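Local coordinates for isomaltodextranase (Arthrobacter globiformis, PDB 5AWO), which hydrolyses alpha-1,6-glucosidic linkages of dextran-type polysaccharides, releasing isomaltose units one after another from the non-reducing chain ends, at residues Asp276-Met281 and Arg329-Asn334. Residues are numbered along the deposited sequence; the frame is centred on the assembly and turned at random.
Sequences DRLSGM and RKTMMN
Leu278 meets Met332 and Thr331; the flat groups of its own segment, at Arg277 and Asp276, take no part in that contact. The Arg277 guanidinium has Met281 SD over one face, 3.5 Å above the plane and shifted toward the rim. Met281 N comes to Asp276 OD1 from above the carboxylate plane, 45° out of it, in a bent hydrogen bond of 3.2 Å. Both contacts stay within residues 276-281.

Across the contact the packing is purely apolar. Leu278 CG is anti to its own backbone N (chi1 -164°), which carries both methyls to the other helix. Leu278 CD2 rests on the backbone at Met332 CA, 4.0 Å away. The same methyl reaches Thr331 CG2 at 4.3 Å. Leu278 CD1 lies beside Met332 CG at 4.4 Å. The rest of the Met332 side chain turns from Leu278, and Met332 also touches Met318 and Phe323. Phe296 of helix 295-302 touches both Leu278 and Thr331. Thr331 OG1 is hydrogen-bonded to His458 O and Ser460 OG, in the beta-sandwich domain that follows the barrel.

This is a light, buried contact between helix 326-339, of the helical layer of the GH27 TIM barrel, and short helix 274-279, in the connection from the sixth to the seventh strand.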
ATOM      1  N   ASP A 276     -20.119   4.980   9.247  1.00 13.72           N
ATOM      2  CA  ASP A 276     -20.411   5.687   8.023  1.00 14.47           C
ATOM      3  C   ASP A 276     -19.134   6.040   7.241  1.00 13.13           C
ATOM      4  O   ASP A 276     -19.115   5.956   6.038  1.00 13.02           O
ATOM      5  CB  ASP A 276     -21.294   6.924   8.257  1.00 16.93           C
ATOM      6  CG  ASP A 276     -21.861   7.488   6.957  1.00 18.22           C
ATOM      7  OD1 ASP A 276     -22.457   6.737   6.167  1.00 21.35           O
ATOM      8  OD2 ASP A 276     -21.627   8.679   6.679  1.00 23.57           O
ATOM      9  N   ARG A 277     -18.044   6.351   7.944  1.00 12.63           N
ATOM     10  CA  ARG A 277     -16.785   6.620   7.263  1.00 12.29           C
ATOM     11  C   ARG A 277     -16.085   5.327   6.811  1.00 12.24           C
ATOM     12  O   ARG A 277     -15.407   5.339   5.774  1.00 12.98           O
ATOM     13  CB  ARG A 277     -15.866   7.451   8.133  1.00 13.12           C
ATOM     14  CG  ARG A 277     -16.328   8.910   8.174  1.00 14.21           C
ATOM     15  CD  ARG A 277     -15.642   9.695   7.049  1.00 15.61           C
ATOM     16  NE  ARG A 277     -16.391  10.865   6.741  1.00 17.39           N
ATOM     17  CZ  ARG A 277     -16.024  11.800   5.906  1.00 16.69           C
ATOM     18  NH1 ARG A 277     -14.820  11.794   5.358  1.00 15.66           N
ATOM     19  NH2 ARG A 277     -16.855  12.788   5.659  1.00 18.23           N
ATOM     20  N   LEU A 278     -16.289   4.230   7.524  1.00 11.93           N
ATOM     21  CA  LEU A 278     -15.688   2.963   7.130  1.00 12.23           C
ATOM     22  C   LEU A 278     -16.367   2.307   5.934  1.00 12.78           C
ATOM     23  O   LEU A 278     -15.692   1.641   5.131  1.00 11.96           O
ATOM     24  CB  LEU A 278     -15.678   1.995   8.314  1.00 12.66           C
ATOM     25  CG  LEU A 278     -14.747   0.772   8.176  1.00 12.38           C
ATOM     26  CD1 LEU A 278     -13.304   1.157   8.454  1.00 12.33           C
ATOM     27  CD2 LEU A 278     -15.193  -0.368   9.085  1.00 12.55           C
ATOM     28  N   SER A 279     -17.685   2.460   5.829  1.00 12.53           N
ATOM     29  CA  SER A 279     -18.498   1.671   4.907  1.00 12.52           C
ATOM     30  C   SER A 279     -19.602   2.435   4.192  1.00 12.92           C
ATOM     31  O   SER A 279     -20.222   1.890   3.289  1.00 14.13           O
ATOM     32  CB  SER A 279     -19.083   0.505   5.720  1.00 12.65           C
ATOM     33  OG  SER A 279     -19.707  -0.481   4.914  1.00 13.83           O
ATOM     34  N   GLY A 280     -19.835   3.680   4.591  1.00 14.09           N
ATOM     35  CA  GLY A 280     -20.954   4.476   4.067  1.00 14.25           C
ATOM     36  C   GLY A 280     -20.537   5.590   3.136  1.00 14.85           C
ATOM     37  O   GLY A 280     -19.621   5.438   2.314  1.00 14.33           O
ATOM     38  N   MET A 281     -21.278   6.695   3.227  1.00 15.06           N
ATOM     39  CA  MET A 281     -21.116   7.925   2.426  1.00 16.41           C
ATOM     40  C   MET A 281     -21.644   7.788   1.021  1.00 16.21           C
ATOM     41  O   MET A 281     -22.649   8.421   0.658  1.00 17.76           O
ATOM     42  CB  MET A 281     -19.674   8.434   2.406  1.00 16.58           C
ATOM     43  CG  MET A 281     -19.157   8.815   3.775  1.00 16.88           C
ATOM     44  SD  MET A 281     -17.376   9.098   3.811  1.00 17.72           S
ATOM     45  CE  MET A 281     -16.798   7.435   3.567  1.00 16.87           C
ATOM     46  N   ARG A 329     -15.429  -2.362  15.946  1.00 12.95           N
ATOM     47  CA  ARG A 329     -14.001  -2.118  16.146  1.00 12.99           C
ATOM     48  C   ARG A 329     -13.189  -3.270  15.572  1.00 12.68           C
ATOM     49  O   ARG A 329     -12.180  -3.039  14.885  1.00 13.08           O
ATOM     50  CB  ARG A 329     -13.669  -1.914  17.617  1.00 13.80           C
ATOM     51  CG  ARG A 329     -14.118  -0.589  18.173  1.00 14.72           C
ATOM     52  CD  ARG A 329     -13.875  -0.479  19.689  1.00 14.65           C
ATOM     53  NE  ARG A 329     -15.093  -0.666  20.469  1.00 15.40           N
ATOM     54  CZ  ARG A 329     -16.075   0.223  20.556  1.00 15.62           C
ATOM     55  NH1 ARG A 329     -17.167  -0.045  21.283  1.00 16.06           N
ATOM     56  NH2 ARG A 329     -16.016   1.383  19.909  1.00 15.89           N
ATOM     57  N   LYS A 330     -13.603  -4.508  15.806  1.00 13.45           N
ATOM     58  CA  LYS A 330     -12.892  -5.638  15.232  1.00 13.78           C
ATOM     59  C   LYS A 330     -12.953  -5.603  13.701  1.00 13.63           C
ATOM     60  O   LYS A 330     -11.959  -5.891  13.017  1.00 13.19           O
ATOM     61  CB  LYS A 330     -13.437  -6.972  15.749  1.00 15.55           C
ATOM     62  CG  LYS A 330     -13.042  -7.266  17.197  1.00 17.36           C
ATOM     63  CD  LYS A 330     -13.599  -8.574  17.745  1.00 20.65           C
ATOM     64  CE  LYS A 330     -15.095  -8.590  17.871  1.00 22.88           C
ATOM     65  NZ  LYS A 330     -15.495  -9.865  18.533  1.00 24.54           N
ATOM     66  N   THR A 331     -14.094  -5.232  13.149  1.00 12.48           N
ATOM     67  CA  THR A 331     -14.216  -5.103  11.692  1.00 12.62           C
ATOM     68  C   THR A 331     -13.291  -4.058  11.075  1.00 12.45           C
ATOM     69  O   THR A 331     -12.682  -4.314  10.051  1.00 12.39           O
ATOM     70  CB  THR A 331     -15.685  -4.874  11.313  1.00 12.93           C
ATOM     71  OG1 THR A 331     -16.416  -6.079  11.637  1.00 13.49           O
ATOM     72  CG2 THR A 331     -15.838  -4.528   9.838  1.00 13.51           C
ATOM     73  N   MET A 332     -13.202  -2.911  11.713  1.00 12.14           N
ATOM     74  CA  MET A 332     -12.244  -1.870  11.330  1.00 12.32           C
ATOM     75  C   MET A 332     -10.835  -2.463  11.204  1.00 12.40           C
ATOM     76  O   MET A 332     -10.163  -2.321  10.174  1.00 12.32           O
ATOM     77  CB  MET A 332     -12.294  -0.746  12.389  1.00 13.26           C
ATOM     78  CG  MET A 332     -11.252   0.339  12.228  1.00 13.72           C
ATOM     79  SD  MET A 332     -11.057   1.304  13.728  1.00 15.04           S
ATOM     80  CE  MET A 332     -10.250   0.116  14.750  1.00 14.81           C
ATOM     81  N   MET A 333     -10.384  -3.106  12.285  1.00 12.33           N
ATOM     82  CA  MET A 333      -9.023  -3.631  12.313  1.00 13.14           C
ATOM     83  C   MET A 333      -8.864  -4.743  11.278  1.00 12.96           C
ATOM     84  O   MET A 333      -7.895  -4.779  10.515  1.00 13.06           O
ATOM     85  CB  MET A 333      -8.715  -4.157  13.703  1.00 13.89           C
ATOM     86  CG  MET A 333      -7.316  -4.714  13.885  1.00 14.72           C
ATOM     87  SD  MET A 333      -6.075  -3.401  13.728  1.00 15.86           S
ATOM     88  CE  MET A 333      -4.563  -4.311  14.071  1.00 14.77           C
ATOM     89  N   ASN A 334      -9.853  -5.628  11.181  1.00 12.53           N
ATOM     90  CA  ASN A 334      -9.765  -6.752  10.259  1.00 12.95           C
ATOM     91  C   ASN A 334      -9.680  -6.303   8.794  1.00 12.97           C
ATOM     92  O   ASN A 334      -8.970  -6.921   7.972  1.00 13.55           O
ATOM     93  CB  ASN A 334     -10.970  -7.684  10.431  1.00 13.06           C
ATOM     94  CG  ASN A 334     -10.930  -8.512  11.699  1.00 13.75           C
ATOM     95  OD1 ASN A 334      -9.876  -8.676  12.327  1.00 14.53           O
ATOM     96  ND2 ASN A 334     -12.096  -9.036  12.097  1.00 13.42           N
TER